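Local coordinates for hemerythrin HHE cation binding domain protein (Mycobacterium kansasii, PDB 6TYJ), which binds zinc and iron ions within a hemerythrin-like helical bundle, though its physiological role is not established, at residues A[19-30]-A[43-54]. Residues are numbered along the deposited sequence; the frame is centred on the assembly and turned at random. Where two conformers were deposited one is given.
With ZN (zinc ion), chain B; ZN (zinc ion), chain E.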
loop_
_atom_site.group_PDB
_atom_site.type_symbol
_atom_site.label_atom_id
_atom_site.label_comp_id
_atom_site.label_asym_id
_atom_site.label_seq_id
_atom_site.Cartn_x
_atom_site.Cartn_y
_atom_site.Cartn_z
ATOM N N HIS A 19 6.247 5.968 -3.439
ATOM C CA HIS A 19 5.006 5.781 -2.696
ATOM C C HIS A 19 5.226 4.975 -1.419
ATOM O O HIS A 19 4.540 5.221 -0.413
ATOM C CB HIS A 19 3.947 5.126 -3.584
ATOM C CG HIS A 19 2.556 5.395 -3.097
ATOM N ND1 HIS A 19 1.561 4.438 -3.083
ATOM C CD2 HIS A 19 2.000 6.524 -2.590
ATOM C CE1 HIS A 19 0.455 4.964 -2.596
ATOM N NE2 HIS A 19 0.691 6.227 -2.288
ATOM N N HIS A 20 6.192 4.043 -1.420
ATOM C CA HIS A 20 6.554 3.359 -0.174
ATOM C C HIS A 20 7.037 4.361 0.873
ATOM O O HIS A 20 6.723 4.213 2.059
ATOM C CB HIS A 20 7.642 2.299 -0.405
ATOM C CG HIS A 20 7.167 1.049 -1.096
ATOM N ND1 HIS A 20 8.035 0.200 -1.753
ATOM C CD2 HIS A 20 5.938 0.492 -1.206
ATOM C CE1 HIS A 20 7.352 -0.803 -2.283
ATOM N NE2 HIS A 20 6.084 -0.669 -1.936
ATOM N N VAL A 21 7.804 5.380 0.448
ATOM C CA VAL A 21 8.268 6.425 1.364
ATOM C C VAL A 21 7.092 7.174 1.968
ATOM O O VAL A 21 7.076 7.474 3.175
ATOM C CB VAL A 21 9.224 7.392 0.640
ATOM C CG1 VAL A 21 9.443 8.636 1.476
ATOM C CG2 VAL A 21 10.537 6.698 0.314
ATOM N N VAL A 22 6.101 7.504 1.137
ATOM C CA VAL A 22 4.882 8.162 1.603
ATOM C C VAL A 22 4.194 7.314 2.660
ATOM O O VAL A 22 3.793 7.811 3.718
ATOM C CB VAL A 22 3.929 8.433 0.422
ATOM C CG1 VAL A 22 2.502 8.706 0.938
ATOM C CG2 VAL A 22 4.429 9.599 -0.413
ATOM N N ILE A 23 4.016 6.030 2.366
ATOM C CA ILE A 23 3.292 5.137 3.264
ATOM C C ILE A 23 4.045 4.989 4.579
ATOM O O ILE A 23 3.450 5.064 5.667
ATOM C CB ILE A 23 3.063 3.784 2.571
ATOM C CG1 ILE A 23 1.972 3.963 1.503
ATOM C CG2 ILE A 23 2.696 2.699 3.619
ATOM C CD1 ILE A 23 1.936 2.817 0.501
ATOM N N LYS A 24 5.361 4.791 4.503
ATOM C CA LYS A 24 6.167 4.703 5.715
ATOM C C LYS A 24 6.089 5.999 6.499
ATOM O O LYS A 24 6.027 5.984 7.745
ATOM C CB LYS A 24 7.614 4.363 5.346
ATOM C CG LYS A 24 8.541 4.216 6.544
ATOM C CD LYS A 24 9.982 3.960 6.119
ATOM C CE LYS A 24 10.907 3.979 7.329
ATOM N NZ LYS A 24 12.343 3.984 6.928
ATOM N N GLY A 25 6.052 7.133 5.794
ATOM C CA GLY A 25 5.976 8.413 6.483
ATOM C C GLY A 25 4.671 8.580 7.235
ATOM O O GLY A 25 4.662 9.063 8.378
ATOM N N LEU A 26 3.555 8.181 6.611
ATOM C CA LEU A 26 2.277 8.198 7.309
ATOM C C LEU A 26 2.311 7.276 8.517
ATOM O O LEU A 26 1.792 7.629 9.574
ATOM C CB LEU A 26 1.145 7.796 6.367
ATOM C CG LEU A 26 0.692 8.946 5.469
ATOM C CD1 LEU A 26 -0.172 8.379 4.330
ATOM C CD2 LEU A 26 -0.074 10.009 6.227
ATOM N N GLY A 27 2.906 6.086 8.370
ATOM C CA GLY A 27 3.017 5.168 9.498
ATOM C C GLY A 27 3.790 5.763 10.663
ATOM O O GLY A 27 3.436 5.547 11.822
ATOM N N ARG A 28 4.863 6.509 10.369
ATOM C CA ARG A 28 5.628 7.170 11.425
ATOM C C ARG A 28 4.805 8.283 12.083
ATOM O O ARG A 28 4.786 8.403 13.320
ATOM C CB ARG A 28 6.943 7.698 10.831
ATOM C CG ARG A 28 7.806 8.516 11.769
ATOM C CD ARG A 28 9.108 8.962 11.092
ATOM N NE ARG A 28 8.898 9.813 9.916
ATOM C CZ ARG A 28 8.927 9.391 8.648
ATOM N NH1 ARG A 28 9.154 8.111 8.357
ATOM N NH2 ARG A 28 8.732 10.256 7.656
ATOM N N LYS A 29 4.075 9.079 11.286
ATOM C CA LYS A 29 3.251 10.141 11.868
ATOM C C LYS A 29 2.146 9.564 12.748
ATOM O O LYS A 29 1.853 10.102 13.828
ATOM C CB LYS A 29 2.648 11.024 10.771
ATOM C CG LYS A 29 3.657 11.829 10.002
ATOM C CD LYS A 29 2.989 12.942 9.232
ATOM C CE LYS A 29 2.455 14.001 10.182
ATOM N NZ LYS A 29 2.193 15.282 9.465
ATOM N N ILE A 30 1.518 8.483 12.298
ATOM C CA ILE A 30 0.519 7.805 13.120
ATOM C C ILE A 30 1.128 7.373 14.440
ATOM O O ILE A 30 0.592 7.674 15.514
ATOM C CB ILE A 30 -0.080 6.614 12.354
ATOM C CG1 ILE A 30 -0.875 7.158 11.179
ATOM C CG2 ILE A 30 -0.956 5.771 13.303
ATOM C CD1 ILE A 30 -1.178 6.095 10.141
ATOM N N LEU A 43 -4.870 10.729 10.346
ATOM C CA LEU A 43 -3.707 10.154 9.689
ATOM C C LEU A 43 -3.954 8.703 9.303
ATOM O O LEU A 43 -3.518 8.251 8.233
ATOM C CB LEU A 43 -2.500 10.275 10.628
ATOM C CG LEU A 43 -1.847 11.660 10.727
ATOM C CD1 LEU A 43 -0.898 11.577 11.940
ATOM C CD2 LEU A 43 -1.085 12.066 9.454
ATOM N N PHE A 44 -4.666 7.954 10.148
ATOM C CA PHE A 44 -4.953 6.570 9.808
ATOM C C PHE A 44 -5.854 6.480 8.575
ATOM O O PHE A 44 -5.618 5.633 7.710
ATOM C CB PHE A 44 -5.593 5.849 10.987
ATOM C CG PHE A 44 -5.820 4.396 10.732
ATOM C CD1 PHE A 44 -4.743 3.549 10.547
ATOM C CD2 PHE A 44 -7.114 3.869 10.695
ATOM C CE1 PHE A 44 -4.950 2.182 10.286
ATOM C CE2 PHE A 44 -7.319 2.502 10.466
ATOM C CZ PHE A 44 -6.234 1.669 10.273
ATOM N N ASP A 45 -6.880 7.332 8.480
ATOM C CA ASP A 45 -7.676 7.375 7.246
ATOM C C ASP A 45 -6.802 7.682 6.040
ATOM O O ASP A 45 -7.019 7.132 4.940
ATOM C CB ASP A 45 -8.760 8.432 7.349
ATOM C CG ASP A 45 -9.936 8.009 8.200
ATOM O OD1 ASP A 45 -10.062 6.815 8.557
ATOM O OD2 ASP A 45 -10.752 8.903 8.491
ATOM N N GLU A 46 -5.858 8.625 6.189
ATOM C CA GLU A 46 -4.988 8.970 5.058
ATOM C C GLU A 46 -4.170 7.768 4.634
ATOM O O GLU A 46 -4.006 7.509 3.429
ATOM C CB GLU A 46 -4.064 10.131 5.440
ATOM C CG GLU A 46 -4.808 11.435 5.671
ATOM C CD GLU A 46 -3.906 12.538 6.199
ATOM O OE1 GLU A 46 -2.833 12.781 5.607
ATOM O OE2 GLU A 46 -4.281 13.160 7.208
ATOM N N LEU A 47 -3.691 6.989 5.614
ATOM C CA LEU A 47 -2.948 5.765 5.310
ATOM C C LEU A 47 -3.818 4.756 4.572
ATOM O O LEU A 47 -3.361 4.129 3.605
ATOM C CB LEU A 47 -2.399 5.149 6.604
ATOM C CG LEU A 47 -1.711 3.780 6.433
ATOM C CD1 LEU A 47 -0.521 3.869 5.457
ATOM C CD2 LEU A 47 -1.217 3.275 7.806
ATOM N N LEU A 48 -5.077 4.601 4.995
ATOM C CA LEU A 48 -5.955 3.647 4.323
ATOM C C LEU A 48 -6.137 4.040 2.861
ATOM O O LEU A 48 -6.200 3.164 1.987
ATOM C CB LEU A 48 -7.313 3.567 5.027
ATOM C CG LEU A 48 -7.369 2.941 6.435
ATOM C CD1 LEU A 48 -8.765 3.038 7.030
ATOM C CD2 LEU A 48 -6.841 1.488 6.419
ATOM N N ILE A 49 -6.293 5.341 2.583
ATOM C CA ILE A 49 -6.432 5.796 1.192
ATOM C C ILE A 49 -5.196 5.419 0.385
ATOM O O ILE A 49 -5.289 4.827 -0.709
ATOM C CB ILE A 49 -6.691 7.314 1.160
ATOM C CG1 ILE A 49 -8.073 7.632 1.752
ATOM C CG2 ILE A 49 -6.500 7.882 -0.254
ATOM C CD1 ILE A 49 -8.302 9.091 2.016
ATOM N N GLU A 50 -4.008 5.762 0.899
ATOM C CA GLU A 50 -2.781 5.489 0.163
ATOM C C GLU A 50 -2.559 3.994 0.016
ATOM O O GLU A 50 -2.087 3.536 -1.026
ATOM C CB GLU A 50 -1.574 6.166 0.853
ATOM C CG GLU A 50 -1.690 7.699 0.871
ATOM C CD GLU A 50 -1.999 8.293 -0.490
ATOM O OE1 GLU A 50 -1.268 7.999 -1.457
ATOM O OE2 GLU A 50 -2.962 9.089 -0.575
ATOM N N LEU A 51 -2.906 3.212 1.043
ATOM C CA LEU A 51 -2.738 1.764 0.959
ATOM C C LEU A 51 -3.648 1.173 -0.110
ATOM O O LEU A 51 -3.207 0.350 -0.917
ATOM C CB LEU A 51 -3.012 1.116 2.321
ATOM C CG LEU A 51 -2.972 -0.412 2.414
ATOM C CD1 LEU A 51 -1.712 -0.968 1.764
ATOM C CD2 LEU A 51 -3.081 -0.890 3.870
ATOM N N ASP A 52 -4.925 1.566 -0.102
ATOM C CA ASP A 52 -5.881 1.145 -1.134
ATOM C C ASP A 52 -5.308 1.347 -2.524
ATOM O O ASP A 52 -5.267 0.411 -3.340
ATOM C CB ASP A 52 -7.180 1.944 -0.962
ATOM C CG ASP A 52 -8.244 1.603 -1.985
ATOM O OD1 ASP A 52 -8.231 0.492 -2.527
ATOM O OD2 ASP A 52 -9.100 2.463 -2.241
ATOM N N ILE A 53 -4.840 2.555 -2.814
ATOM C CA ILE A 53 -4.423 2.811 -4.189
ATOM C C ILE A 53 -3.089 2.147 -4.499
ATOM O O ILE A 53 -2.822 1.787 -5.665
ATOM C CB ILE A 53 -4.405 4.312 -4.490
ATOM C CG1 ILE A 53 -3.272 5.023 -3.790
ATOM C CG2 ILE A 53 -5.727 4.956 -4.072
ATOM C CD1 ILE A 53 -3.471 6.566 -3.872
ATOM N N HIS A 54 -2.253 1.945 -3.479
ATOM C CA HIS A 54 -0.964 1.307 -3.681
ATOM C C HIS A 54 -1.116 -0.140 -4.115
ATOM O O HIS A 54 -0.506 -0.566 -5.115
ATOM C CB HIS A 54 -0.169 1.369 -2.389
ATOM C CG HIS A 54 1.228 0.885 -2.538
ATOM N ND1 HIS A 54 2.225 1.666 -3.067
ATOM C CD2 HIS A 54 1.801 -0.299 -2.219
ATOM C CE1 HIS A 54 3.362 0.988 -3.068
ATOM N NE2 HIS A 54 3.123 -0.209 -2.567
HETATM ZN ZN ZN B . 4.471 -1.824 -2.616
HETATM ZN ZN ZN E . -2.448 14.821 7.771
HETATM O O HOH W 1 -0.300 15.852 8.470
#
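His-20 and His-54 meet at a zinc ion, each giving NE2 at 2.1 Å to the metal; Glu-58, His-114 and Glu-118 complete the site. His-20 ND1 is hydrogen-bonded to Glu-119.

The far nitrogen of His-54, ND1, donates to His-19 ND1 (2.9 Å), somewhat tilted from both ring planes. The His-19 ring donates from NE2 to Glu-50 OE1, nearly straight (2.8 Å, 171°) and in the ring plane, meeting the oxygen's anti lone pair. Imidazole suits this middle place, accepting at one nitrogen and donating at the other. A bend at chi2 (-50°) turns the Glu-50 carboxylate back to His-19, and Arg-151 forms a salt bridge with the same OE1.

Apolar side chains, suited to a dry interior, fill much of the interface between these antiparallel helices. Ile-23 CD1 makes a CH-pi contact over a face of the His-54 ring. Leu-26 is a knob among Leu-43, Glu-46, Leu-47 and Glu-50, while Ile-30 presses CG1 on Leu-43 CB (3.6 Å). Beyond, Glu-46 OE2 binds a second zinc (2.5 Å), whose water accepts from Lys-29 NZ.

Zinc and the hydrogen bonds through His-19 together hold the His-54 ring's rotation; donating from ND1 may make its NE2 a somewhat stronger zinc ligand, an effect Glu-50 could reinforce and Arg-151 temper.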